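Local structure of type IV pilus assembly protein PilC (Thermus thermophilus, 2WHN) at residues R41-E44 / F48-I51; A16-Q21 / K73-L78. The protein is an inner-membrane component of the type IV pilus machinery that probably controls both pilus assembly and disassembly and interacts with the assembly protein PilB. All coordinates share one frame; numbering follows the deposited sequence.

From the N terminus the chain enters helix 12-28, which carries the first half of contact 2, then helix 32-39 and the linker 41-44. Contact 1 closes a short loop there, joining that linker to the first turns of helix 46-60. The chain continues through helix 65-70 to the loop 73-76, where contact 2 closes a wider loop by bringing the entry to helix 77-89 back to helix 12-28. Contact 1 is nested inside contact 2. The two meet at Phe48, whose CE2 lies 3.5 Å from CB of Phe18 and whose ring touches Phe75: helices 12-28 and 46-60 and the loop before helix 77-89 meet in one aromatic cluster, against which the linker packs the Thr43 methyl.

Contact 1 of 2, residues R41-E44 / F48-I51; sequences RQTE and FREI
Arg49 reaches back from helix 46-60 and places its NH1 on the backbone oxygen of Thr43, a hydrogen bond of 2.9 Å between NH1 and O. This is a helix-loop-helix connection: the linker leaving helix 32-39 is tied to the start of the next helix in the N-terminal domain of this GSP F family protein. The bond is fairly straight, 157° at the hydrogen, and the carbonyl oxygen lies near the guanidinium plane. The same NH1 makes a weaker, more bent bond to the oxygen of Glu44, so one nitrogen spans two successive carbonyls. Arginine suits the place because a long chain, bent at chi2 and chi3 (-53° at the latter), can fold over the linker while its charged end meets backbone oxygens.

Beneath the polar end, the aliphatic part of Arg49 runs past Thr43 in the opposite direction, with CG 3.5 Å from CB of Thr43. Threonine serves both sides of the turn. Its hydroxyl OG1 bonds to the backbone oxygen of Leu39, at the end of the preceding helix, while its methyl is turned to the apolar side, anti to the backbone N. There it crosses the Phe48 side chain at about a right angle, CG2 approaching the buried ring obliquely, 3.9 Å from CD2.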
ATOM      1  N   ARG A  41       1.401  -9.763   6.890  1.00 34.02           N
ATOM      2  CA  ARG A  41       1.999 -11.062   7.179  1.00 33.49           C
ATOM      3  C   ARG A  41       2.586 -11.699   5.925  1.00 32.44           C
ATOM      4  O   ARG A  41       3.394 -12.619   6.017  1.00 32.26           O
ATOM      5  CB  ARG A  41       0.979 -12.003   7.824  1.00 33.73           C
ATOM      6  CG  ARG A  41       0.804 -11.795   9.319  1.00 35.95           C
ATOM      7  CD  ARG A  41       0.073 -12.963   9.966  1.00 39.52           C
ATOM      8  NE  ARG A  41      -1.257 -13.155   9.394  1.00 42.35           N
ATOM      9  CZ  ARG A  41      -2.295 -12.362   9.637  1.00 43.63           C
ATOM     10  NH1 ARG A  41      -2.159 -11.317  10.442  1.00 44.37           N
ATOM     11  NH2 ARG A  41      -3.469 -12.610   9.071  1.00 44.07           N
ATOM     12  N   GLN A  42       2.192 -11.201   4.757  1.00 30.97           N
ATOM     13  CA  GLN A  42       2.623 -11.800   3.496  1.00 30.51           C
ATOM     14  C   GLN A  42       3.478 -10.854   2.654  1.00 30.45           C
ATOM     15  O   GLN A  42       3.600 -11.026   1.441  1.00 31.55           O
ATOM     16  CB  GLN A  42       1.420 -12.295   2.686  1.00 30.04           C
ATOM     17  CG  GLN A  42       0.452 -13.155   3.485  1.00 30.79           C
ATOM     18  CD  GLN A  42      -0.500 -13.948   2.608  1.00 32.21           C
ATOM     19  OE1 GLN A  42      -0.215 -14.208   1.440  1.00 33.76           O
ATOM     20  NE2 GLN A  42      -1.628 -14.359   3.179  1.00 31.33           N
ATOM     21  N   THR A  43       4.067  -9.854   3.300  1.00 29.02           N
ATOM     22  CA  THR A  43       4.947  -8.917   2.611  1.00 28.57           C
ATOM     23  C   THR A  43       6.417  -9.319   2.768  1.00 28.51           C
ATOM     24  O   THR A  43       6.884  -9.567   3.879  1.00 27.55           O
ATOM     25  CB  THR A  43       4.739  -7.487   3.128  1.00 28.40           C
ATOM     26  OG1 THR A  43       3.384  -7.087   2.884  1.00 28.99           O
ATOM     27  CG2 THR A  43       5.682  -6.521   2.429  1.00 27.47           C
ATOM     28  N   GLU A  44       7.134  -9.397   1.649  1.00 28.06           N
ATOM     29  CA  GLU A  44       8.458 -10.019   1.630  1.00 28.90           C
ATOM     30  C   GLU A  44       9.556  -9.084   2.133  1.00 28.69           C
ATOM     31  O   GLU A  44      10.451  -9.504   2.865  1.00 28.24           O
ATOM     32  CB  GLU A  44       8.803 -10.519   0.224  1.00 28.89           C
ATOM     33  CG  GLU A  44       9.713 -11.736   0.215  1.00 31.66           C
ATOM     34  CD  GLU A  44      10.793 -11.661  -0.851  1.00 34.27           C
ATOM     35  OE1 GLU A  44      10.551 -11.034  -1.905  1.00 33.83           O
ATOM     36  OE2 GLU A  44      11.884 -12.236  -0.634  1.00 35.25           O
ATOM     37  N   PHE A  48       9.322  -2.758   4.074  1.00 33.52           N
ATOM     38  CA  PHE A  48       7.937  -2.548   3.671  1.00 33.58           C
ATOM     39  C   PHE A  48       6.982  -3.143   4.697  1.00 33.88           C
ATOM     40  O   PHE A  48       5.944  -2.552   4.998  1.00 34.00           O
ATOM     41  CB  PHE A  48       7.664  -3.131   2.286  1.00 33.23           C
ATOM     42  CG  PHE A  48       6.485  -2.504   1.588  1.00 31.92           C
ATOM     43  CD1 PHE A  48       6.015  -1.258   1.976  1.00 29.67           C
ATOM     44  CD2 PHE A  48       5.882  -3.137   0.516  1.00 27.92           C
ATOM     45  CE1 PHE A  48       4.934  -0.674   1.330  1.00 31.11           C
ATOM     46  CE2 PHE A  48       4.819  -2.545  -0.152  1.00 29.65           C
ATOM     47  CZ  PHE A  48       4.341  -1.319   0.257  1.00 29.10           C
ATOM     48  N   ARG A  49       7.359  -4.291   5.257  1.00 34.31           N
ATOM     49  CA  ARG A  49       6.582  -4.928   6.319  1.00 34.55           C
ATOM     50  C   ARG A  49       6.458  -4.007   7.525  1.00 34.69           C
ATOM     51  O   ARG A  49       5.381  -3.875   8.107  1.00 34.82           O
ATOM     52  CB  ARG A  49       7.228  -6.248   6.750  1.00 35.02           C
ATOM     53  CG  ARG A  49       6.722  -7.467   6.004  1.00 36.77           C
ATOM     54  CD  ARG A  49       6.614  -8.678   6.920  1.00 37.13           C
ATOM     55  NE  ARG A  49       7.863  -8.951   7.629  1.00 38.19           N
ATOM     56  CZ  ARG A  49       9.004  -9.294   7.037  1.00 38.09           C
ATOM     57  NH1 ARG A  49       9.072  -9.394   5.716  1.00 36.54           N
ATOM     58  NH2 ARG A  49      10.084  -9.526   7.770  1.00 37.62           N
ATOM     59  N   GLU A  50       7.572  -3.403   7.923  1.00 34.21           N
ATOM     60  CA  GLU A  50       7.561  -2.463   9.033  1.00 34.81           C
ATOM     61  C   GLU A  50       6.686  -1.260   8.696  1.00 34.31           C
ATOM     62  O   GLU A  50       5.932  -0.777   9.536  1.00 33.52           O
ATOM     63  CB  GLU A  50       8.984  -2.019   9.376  1.00 34.85           C
ATOM     64  CG  GLU A  50       9.813  -3.094  10.063  1.00 37.65           C
ATOM     65  CD  GLU A  50       9.818  -2.945  11.571  1.00 42.94           C
ATOM     66  OE1 GLU A  50       8.913  -2.266  12.101  1.00 46.04           O
ATOM     67  OE2 GLU A  50      10.743  -3.478  12.226  1.00 45.71           O
ATOM     68  N   ILE A  51       6.769  -0.809   7.448  1.00 34.35           N
ATOM     69  CA  ILE A  51       5.949   0.298   6.971  1.00 34.35           C
ATOM     70  C   ILE A  51       4.470  -0.040   7.096  1.00 34.35           C
ATOM     71  O   ILE A  51       3.664   0.777   7.545  1.00 34.00           O
ATOM     72  CB  ILE A  51       6.239   0.604   5.487  1.00 34.72           C
ATOM     73  CG1 ILE A  51       7.672   1.116   5.309  1.00 35.78           C
ATOM     74  CG2 ILE A  51       5.235   1.601   4.945  1.00 33.61           C
ATOM     75  CD1 ILE A  51       7.869   2.527   5.783  1.00 36.95           C
TER

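Contact 2 of 2, residues A16-Q21 / K73-L78; sequences AIFSRQ and KIFSRL
Phe18 and Phe75 form a buried, purely apolar aromatic contact close to the centre of this all-helical N-terminal domain of PilC. It joins helix 12-28 to the loop that leads into helix 77-89, parts of the chain separated by some fifty residues. The touch is narrow: CE2 of Phe18 lies 3.8 Å from CE2 of Phe75. The two segments bury just 67 Å² between them. The ring centroids are 5.9 Å apart. The planes are inclined at 64°, an oblique pairing. Relative to the Phe75 ring, CE2 of Phe18 lies at the edge, near the plane, whereas Phe75 comes to the other ring at a slant.

The torsions account for the meeting. In Phe18, CG stands anti to the backbone N (chi1 164°), which sends the ring from the helix toward the loop. Phe75 instead has CG anti to its carbonyl carbon, chi1 -56°, and this carries the ring across to Phe18, although the CB itself does not point straight at helix 12-28. CG2 of Ile74 covers one face of the Phe75 ring, 3.4 Å above its plane and offset toward the rim, so the neighbouring residue probably restricts rotation of that ring.

Immediately after Phe75 the chain starts its helix, with Ser76 at the N-cap. Serine, small and polar, suits this place: its OG accepts the backbone N-H of Tyr79, in a first turn whose amides lack helical partners. Leu39 of helix 32-39 and Leu52 of helix 46-60 pack against Phe18, while Val80, on helix 77-89 itself, packs against Phe75. With no hydrogen bond or salt bridge across the segments, the contact probably rests on van der Waals fit and on the burial of two large apolar rings.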
ATOM      1  N   ALA A  16       3.975  -2.887  -6.348  1.00 27.24           N
ATOM      2  CA  ALA A  16       3.032  -3.510  -7.274  1.00 26.72           C
ATOM      3  C   ALA A  16       2.326  -4.706  -6.640  1.00 26.67           C
ATOM      4  O   ALA A  16       1.111  -4.857  -6.761  1.00 26.03           O
ATOM      5  CB  ALA A  16       3.736  -3.924  -8.556  1.00 26.12           C
ATOM      6  N   ILE A  17       3.098  -5.565  -5.980  1.00 26.71           N
ATOM      7  CA  ILE A  17       2.544  -6.736  -5.304  1.00 26.94           C
ATOM      8  C   ILE A  17       1.566  -6.325  -4.206  1.00 27.17           C
ATOM      9  O   ILE A  17       0.407  -6.753  -4.197  1.00 26.91           O
ATOM     10  CB  ILE A  17       3.666  -7.627  -4.723  1.00 27.12           C
ATOM     11  CG1 ILE A  17       4.477  -8.248  -5.858  1.00 27.90           C
ATOM     12  CG2 ILE A  17       3.087  -8.717  -3.827  1.00 26.88           C
ATOM     13  CD1 ILE A  17       5.668  -9.057  -5.391  1.00 31.67           C
ATOM     14  N   PHE A  18       2.012  -5.436  -3.322  1.00 26.66           N
ATOM     15  CA  PHE A  18       1.138  -4.887  -2.288  1.00 25.72           C
ATOM     16  C   PHE A  18      -0.183  -4.383  -2.862  1.00 25.73           C
ATOM     17  O   PHE A  18      -1.255  -4.676  -2.329  1.00 25.49           O
ATOM     18  CB  PHE A  18       1.824  -3.746  -1.541  1.00 25.35           C
ATOM     19  CG  PHE A  18       0.875  -2.900  -0.732  1.00 25.79           C
ATOM     20  CD1 PHE A  18       0.379  -3.355   0.475  1.00 26.65           C
ATOM     21  CD2 PHE A  18       0.475  -1.657  -1.187  1.00 25.01           C
ATOM     22  CE1 PHE A  18      -0.499  -2.585   1.218  1.00 29.40           C
ATOM     23  CE2 PHE A  18      -0.392  -0.878  -0.446  1.00 29.40           C
ATOM     24  CZ  PHE A  18      -0.889  -1.344   0.754  1.00 27.56           C
ATOM     25  N   SER A  19      -0.092  -3.566  -3.909  1.00 25.63           N
ATOM     26  CA  SER A  19      -1.261  -2.919  -4.499  1.00 24.54           C
ATOM     27  C   SER A  19      -2.226  -3.941  -5.101  1.00 24.30           C
ATOM     28  O   SER A  19      -3.440  -3.812  -4.963  1.00 23.78           O
ATOM     29  CB  SER A  19      -0.837  -1.905  -5.570  1.00 25.23           C
ATOM     30  OG  SER A  19      -0.031  -0.873  -5.021  1.00 26.79           O
ATOM     31  N   ARG A  20      -1.680  -4.940  -5.790  1.00 24.08           N
ATOM     32  CA  ARG A  20      -2.487  -6.033  -6.327  1.00 23.45           C
ATOM     33  C   ARG A  20      -3.183  -6.841  -5.222  1.00 23.66           C
ATOM     34  O   ARG A  20      -4.380  -7.128  -5.304  1.00 22.79           O
ATOM     35  CB  ARG A  20      -1.629  -6.952  -7.201  1.00 23.25           C
ATOM     36  CG  ARG A  20      -2.410  -8.098  -7.832  1.00 23.64           C
ATOM     37  CD  ARG A  20      -3.684  -7.578  -8.492  1.00 23.79           C
ATOM     38  NE  ARG A  20      -3.380  -6.767  -9.667  1.00 24.38           N
ATOM     39  CZ  ARG A  20      -4.256  -5.974 -10.281  1.00 25.42           C
ATOM     40  NH1 ARG A  20      -5.504  -5.879  -9.832  1.00 18.22           N
ATOM     41  NH2 ARG A  20      -3.881  -5.278 -11.348  1.00 23.23           N
ATOM     42  N   GLN A  21      -2.425  -7.214  -4.196  1.00 24.20           N
ATOM     43  CA  GLN A  21      -2.975  -7.954  -3.062  1.00 24.39           C
ATOM     44  C   GLN A  21      -4.159  -7.230  -2.440  1.00 24.87           C
ATOM     45  O   GLN A  21      -5.206  -7.831  -2.184  1.00 23.28           O
ATOM     46  CB  GLN A  21      -1.900  -8.180  -2.001  1.00 24.91           C
ATOM     47  CG  GLN A  21      -0.827  -9.184  -2.402  1.00 24.52           C
ATOM     48  CD  GLN A  21       0.340  -9.189  -1.437  1.00 28.45           C
ATOM     49  OE1 GLN A  21       0.609  -8.193  -0.764  1.00 28.79           O
ATOM     50  NE2 GLN A  21       1.021 -10.326  -1.338  1.00 29.81           N
ATOM     51  N   LYS A  73       7.507   7.369   2.037  1.00 31.70           N
ATOM     52  CA  LYS A  73       7.957   7.883   0.747  1.00 32.09           C
ATOM     53  C   LYS A  73       7.526   6.994  -0.414  1.00 32.04           C
ATOM     54  O   LYS A  73       7.305   7.476  -1.526  1.00 31.67           O
ATOM     55  CB  LYS A  73       9.481   8.047   0.737  1.00 32.13           C
ATOM     56  CG  LYS A  73      10.000   9.107   1.698  1.00 34.51           C
ATOM     57  CD  LYS A  73      11.351   8.716   2.304  1.00 36.90           C
ATOM     58  CE  LYS A  73      12.256   8.031   1.286  1.00 37.30           C
ATOM     59  NZ  LYS A  73      12.846   8.994   0.318  1.00 38.20           N
ATOM     60  N   ILE A  74       7.432   5.694  -0.166  1.00 31.89           N
ATOM     61  CA  ILE A  74       7.124   4.741  -1.231  1.00 32.34           C
ATOM     62  C   ILE A  74       5.788   5.038  -1.928  1.00 32.55           C
ATOM     63  O   ILE A  74       5.571   4.638  -3.072  1.00 32.85           O
ATOM     64  CB  ILE A  74       7.138   3.289  -0.710  1.00 32.24           C
ATOM     65  CG1 ILE A  74       6.835   2.307  -1.843  1.00 32.62           C
ATOM     66  CG2 ILE A  74       6.149   3.120   0.440  1.00 33.08           C
ATOM     67  CD1 ILE A  74       7.859   2.330  -2.966  1.00 32.99           C
ATOM     68  N   PHE A  75       4.902   5.757  -1.248  1.00 32.80           N
ATOM     69  CA  PHE A  75       3.615   6.121  -1.838  1.00 33.26           C
ATOM     70  C   PHE A  75       3.654   7.539  -2.412  1.00 33.47           C
ATOM     71  O   PHE A  75       3.842   8.507  -1.679  1.00 33.92           O
ATOM     72  CB  PHE A  75       2.489   5.977  -0.803  1.00 33.78           C
ATOM     73  CG  PHE A  75       2.400   4.601  -0.190  1.00 33.66           C
ATOM     74  CD1 PHE A  75       2.889   4.361   1.086  1.00 33.64           C
ATOM     75  CD2 PHE A  75       1.881   3.536  -0.914  1.00 31.17           C
ATOM     76  CE1 PHE A  75       2.848   3.085   1.639  1.00 31.31           C
ATOM     77  CE2 PHE A  75       1.828   2.265  -0.360  1.00 32.28           C
ATOM     78  CZ  PHE A  75       2.327   2.038   0.913  1.00 29.29           C
ATOM     79  N   SER A  76       3.524   7.650  -3.732  1.00 33.37           N
ATOM     80  CA  SER A  76       3.611   8.942  -4.413  1.00 33.15           C
ATOM     81  C   SER A  76       2.406   9.835  -4.112  1.00 33.42           C
ATOM     82  O   SER A  76       1.365   9.360  -3.655  1.00 33.22           O
ATOM     83  CB  SER A  76       3.732   8.737  -5.922  1.00 32.75           C
ATOM     84  OG  SER A  76       2.496   8.313  -6.473  1.00 31.89           O
ATOM     85  N   ARG A  77       2.538  11.123  -4.414  1.00 33.39           N
ATOM     86  CA  ARG A  77       1.452  12.073  -4.186  1.00 34.08           C
ATOM     87  C   ARG A  77       0.181  11.631  -4.894  1.00 33.94           C
ATOM     88  O   ARG A  77      -0.912  11.698  -4.332  1.00 34.04           O
ATOM     89  CB  ARG A  77       1.846  13.472  -4.663  1.00 34.13           C
ATOM     90  CG  ARG A  77       2.635  14.278  -3.650  1.00 37.24           C
ATOM     91  CD  ARG A  77       2.921  15.681  -4.174  1.00 39.92           C
ATOM     92  NE  ARG A  77       4.217  16.171  -3.721  1.00 44.01           N
ATOM     93  CZ  ARG A  77       5.383  15.689  -4.135  1.00 45.67           C
ATOM     94  NH1 ARG A  77       5.416  14.694  -5.012  1.00 47.47           N
ATOM     95  NH2 ARG A  77       6.518  16.196  -3.671  1.00 46.88           N
ATOM     96  N   LEU A  78       0.325  11.183  -6.134  1.00 33.75           N
ATOM     97  CA  LEU A  78      -0.822  10.739  -6.909  1.00 33.82           C
ATOM     98  C   LEU A  78      -1.464   9.504  -6.278  1.00 33.82           C
ATOM     99  O   LEU A  78      -2.689   9.396  -6.203  1.00 33.54           O
ATOM    100  CB  LEU A  78      -0.414  10.449  -8.353  1.00 33.88           C
ATOM    101  CG  LEU A  78      -1.564  10.086  -9.292  1.00 34.78           C
ATOM    102  CD1 LEU A  78      -2.655  11.150  -9.240  1.00 33.79           C
ATOM    103  CD2 LEU A  78      -1.057   9.893 -10.713  1.00 33.33           C
TER